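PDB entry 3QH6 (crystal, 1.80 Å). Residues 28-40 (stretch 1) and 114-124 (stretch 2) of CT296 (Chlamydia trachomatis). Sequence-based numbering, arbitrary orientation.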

# COMPACT_ATOMS: atom_id res chain seq x y z
N PRO A 28 -0.63 -9.97 -4.95
CA PRO A 28 -0.02 -10.90 -5.90
C PRO A 28 1.11 -10.24 -6.66
O PRO A 28 0.94 -9.15 -7.19
CB PRO A 28 -1.16 -11.24 -6.86
CG PRO A 28 -2.41 -10.94 -6.11
CD PRO A 28 -2.06 -9.76 -5.24
N VAL A 29 2.26 -10.90 -6.71
CA VAL A 29 3.44 -10.31 -7.32
C VAL A 29 3.24 -9.98 -8.80
O VAL A 29 3.81 -9.01 -9.29
CB VAL A 29 4.66 -11.24 -7.13
CG1 VAL A 29 5.77 -10.89 -8.13
CG2 VAL A 29 5.14 -11.17 -5.69
N SER A 30 2.44 -10.78 -9.51
CA SER A 30 2.20 -10.57 -10.94
C SER A 30 1.34 -9.34 -11.21
O SER A 30 1.56 -8.61 -12.18
CB SER A 30 1.54 -11.80 -11.56
OG SER A 30 0.48 -12.27 -10.75
N ASP A 31 0.35 -9.10 -10.36
CA ASP A 31 -0.42 -7.87 -10.42
C ASP A 31 0.44 -6.64 -10.14
O ASP A 31 0.25 -5.60 -10.77
CB ASP A 31 -1.59 -7.90 -9.44
CG ASP A 31 -2.67 -8.89 -9.85
OD1 ASP A 31 -2.72 -9.25 -11.06
OD2 ASP A 31 -3.46 -9.31 -8.98
N CYS A 32 1.38 -6.74 -9.21
CA CYS A 32 2.27 -5.59 -8.95
C CYS A 32 3.19 -5.25 -10.12
O CYS A 32 3.30 -4.09 -10.49
CB CYS A 32 3.10 -5.80 -7.68
SG CYS A 32 2.07 -5.89 -6.24
N LYS A 33 3.86 -6.24 -10.70
CA LYS A 33 4.73 -6.01 -11.86
C LYS A 33 3.97 -5.48 -13.09
O LYS A 33 4.50 -4.65 -13.84
CB LYS A 33 5.43 -7.31 -12.28
CG LYS A 33 6.19 -8.01 -11.16
CD LYS A 33 7.35 -7.18 -10.63
CE LYS A 33 8.28 -8.03 -9.78
NZ LYS A 33 8.95 -9.07 -10.58
N GLN A 34 2.76 -5.97 -13.31
CA GLN A 34 1.95 -5.48 -14.42
C GLN A 34 1.65 -3.99 -14.23
O GLN A 34 1.86 -3.21 -15.14
CB GLN A 34 0.65 -6.29 -14.57
N LEU A 35 1.18 -3.61 -13.05
CA LEU A 35 0.98 -2.19 -12.71
C LEU A 35 2.25 -1.36 -12.94
O LEU A 35 2.22 -0.32 -13.59
CB LEU A 35 0.53 -2.06 -11.24
CG LEU A 35 0.17 -0.66 -10.75
CD1 LEU A 35 -0.95 -0.07 -11.60
CD2 LEU A 35 -0.24 -0.63 -9.30
N GLU A 36 3.38 -1.81 -12.40
CA GLU A 36 4.63 -1.10 -12.59
C GLU A 36 4.99 -0.91 -14.08
O GLU A 36 5.51 0.15 -14.47
CB GLU A 36 5.78 -1.79 -11.86
CG GLU A 36 6.97 -0.81 -11.75
CD GLU A 36 8.29 -1.46 -11.39
OE1 GLU A 36 8.98 -0.89 -10.51
OE2 GLU A 36 8.62 -2.51 -12.01
N ALA A 37 4.74 -1.92 -14.90
CA ALA A 37 5.08 -1.82 -16.32
C ALA A 37 4.20 -0.78 -17.01
O ALA A 37 4.68 -0.01 -17.83
CB ALA A 37 4.97 -3.19 -17.00
N GLU A 38 2.92 -0.72 -16.64
CA GLU A 38 2.02 0.30 -17.16
C GLU A 38 2.40 1.69 -16.70
O GLU A 38 2.27 2.65 -17.46
CB GLU A 38 0.56 -0.00 -16.79
CG GLU A 38 0.09 -1.38 -17.27
CD GLU A 38 -1.40 -1.45 -17.60
OE1 GLU A 38 -2.00 -0.42 -18.00
OE2 GLU A 38 -1.98 -2.55 -17.47
N LEU A 39 2.86 1.83 -15.45
CA LEU A 39 3.30 3.12 -14.95
C LEU A 39 4.55 3.58 -15.72
O LEU A 39 4.70 4.75 -16.03
CB LEU A 39 3.58 3.10 -13.44
CG LEU A 39 2.35 3.06 -12.52
CD1 LEU A 39 2.67 2.51 -11.14
CD2 LEU A 39 1.74 4.45 -12.40
N LYS A 40 5.45 2.66 -16.04
CA LYS A 40 6.65 3.07 -16.77
C LYS A 40 6.27 3.56 -18.17
O LYS A 40 6.85 4.53 -18.66
CB LYS A 40 7.68 1.94 -16.82
CG LYS A 40 8.39 1.76 -15.48
CD LYS A 40 9.50 0.73 -15.55
CE LYS A 40 10.25 0.66 -14.23
NZ LYS A 40 11.41 -0.27 -14.28
N LEU A 114 1.85 1.25 1.93
CA LEU A 114 2.96 1.31 0.99
C LEU A 114 3.02 -0.07 0.38
O LEU A 114 3.20 -1.04 1.09
CB LEU A 114 4.27 1.67 1.72
CG LEU A 114 5.59 1.76 0.93
CD1 LEU A 114 5.96 0.43 0.27
CD2 LEU A 114 5.50 2.84 -0.10
N LEU A 115 2.85 -0.18 -0.93
CA LEU A 115 2.92 -1.48 -1.58
C LEU A 115 4.12 -1.52 -2.50
O LEU A 115 4.24 -0.69 -3.38
CB LEU A 115 1.63 -1.70 -2.35
CG LEU A 115 1.43 -3.02 -3.08
CD1 LEU A 115 1.41 -4.23 -2.14
CD2 LEU A 115 0.12 -2.90 -3.79
N CYS A 116 5.03 -2.45 -2.28
CA CYS A 116 6.22 -2.52 -3.14
C CYS A 116 5.85 -3.22 -4.47
O CYS A 116 5.16 -4.26 -4.46
CB CYS A 116 7.35 -3.21 -2.40
SG CYS A 116 8.84 -3.35 -3.39
N LEU A 117 6.27 -2.64 -5.61
CA LEU A 117 5.80 -3.08 -6.94
C LEU A 117 6.80 -3.99 -7.65
O LEU A 117 6.42 -4.74 -8.55
CB LEU A 117 5.48 -1.88 -7.86
CG LEU A 117 4.30 -0.99 -7.45
CD1 LEU A 117 4.03 0.07 -8.52
CD2 LEU A 117 3.03 -1.82 -7.20
N SER A 118 8.08 -3.91 -7.27
CA SER A 118 9.11 -4.64 -7.99
C SER A 118 10.30 -5.04 -7.11
O SER A 118 10.43 -4.59 -5.97
CB SER A 118 9.61 -3.80 -9.17
OG SER A 118 10.34 -2.68 -8.71
N GLY A 119 11.15 -5.90 -7.67
CA GLY A 119 12.36 -6.33 -7.00
C GLY A 119 12.07 -7.46 -6.05
O GLY A 119 11.00 -8.05 -6.08
N GLU A 120 13.03 -7.74 -5.17
CA GLU A 120 12.91 -8.81 -4.19
C GLU A 120 11.63 -8.73 -3.36
O GLU A 120 10.98 -9.75 -3.13
CB GLU A 120 14.13 -8.80 -3.28
CG GLU A 120 14.23 -10.01 -2.38
CD GLU A 120 15.58 -10.11 -1.70
OE1 GLU A 120 16.56 -10.45 -2.40
OE2 GLU A 120 15.66 -9.83 -0.48
N LYS A 121 11.28 -7.53 -2.90
CA LYS A 121 10.14 -7.36 -1.99
C LYS A 121 8.83 -7.01 -2.69
O LYS A 121 7.91 -6.53 -2.03
CB LYS A 121 10.44 -6.28 -0.93
CG LYS A 121 11.62 -6.61 0.00
CD LYS A 121 11.44 -7.95 0.68
CE LYS A 121 12.69 -8.37 1.46
NZ LYS A 121 12.72 -7.80 2.84
N ALA A 122 8.74 -7.22 -4.00
CA ALA A 122 7.49 -6.99 -4.72
C ALA A 122 6.32 -7.63 -3.96
O ALA A 122 6.46 -8.72 -3.41
CB ALA A 122 7.58 -7.55 -6.15
N GLY A 123 5.17 -6.96 -3.94
CA GLY A 123 4.00 -7.52 -3.26
C GLY A 123 3.95 -7.35 -1.74
O GLY A 123 2.88 -7.56 -1.16
N TRP A 124 5.07 -7.00 -1.10
CA TRP A 124 5.10 -6.68 0.35
C TRP A 124 4.36 -5.35 0.57
O TRP A 124 4.47 -4.45 -0.26
CB TRP A 124 6.53 -6.54 0.88
CG TRP A 124 7.33 -7.84 1.06
CD1 TRP A 124 7.56 -8.80 0.12
CD2 TRP A 124 8.01 -8.26 2.25
NE1 TRP A 124 8.34 -9.81 0.65
CE2 TRP A 124 8.63 -9.50 1.96
CE3 TRP A 124 8.15 -7.71 3.53
CZ2 TRP A 124 9.38 -10.20 2.91
CZ3 TRP A 124 8.89 -8.42 4.48
CH2 TRP A 124 9.50 -9.65 4.16

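How are the two backbones arranged? Stretch 1 is a helix from Val 29 onward, with Pro 28 at its N-cap. Stretch 2 leaves a strand at Cys 116 and passes through two turns, a type I from Gly 119 to Ala 122 and a type II from Lys 121 to Trp 124. Hydrogen bonds from Gly 123 N to Cys 116 O (2.7 Å) and from Cys 116 N to Trp 124 O (2.9 Å) close this loop. The helix approaches it most nearly at Cys 32, whose CA lies 4.8 Å from Leu 117 CA, and at Val 29, whose CA lies 5.0 Å from Gly 123 CA.

Which apolar side chains meet? Leu 117 is the centre, covered more than any other residue here. Its CD2 lies 4.0 Å from Cys 32 CB and 4.1 Å from Leu 35 CD2, while its CD1 reaches Leu 39 CD1 at 3.8 Å. Cys 32, Leu 35 and Leu 39 recur at helical spacing, so one face of the helix receives this leucine. Cys 32 SG also packs 4.3 Å from Leu 115 CG.

Where does polar chemistry enter? Ser 118 OG donates a hydrogen bond to Glu 36 OE1 (2.9 Å), the sole hydrogen bond between the stretches. Lys 33 contributes its aliphatic chain: CE lies 3.7 Å from Ala 122 CB, and CD lies 3.3 Å from Leu 117 O, a buried carbonyl oxygen without a hydrogen-bonding partner in the model.

Why does glycine suit position 123? Its phi of 81° and psi of -15° would jam a CB against the preceding carbonyl oxygen. An ideal CB built on Gly 123 would also sit tightly against Val 29 CG2, at 3.3 Å. Nearby, Cys 32 SG lies 3.9 Å from Gly 123 CA.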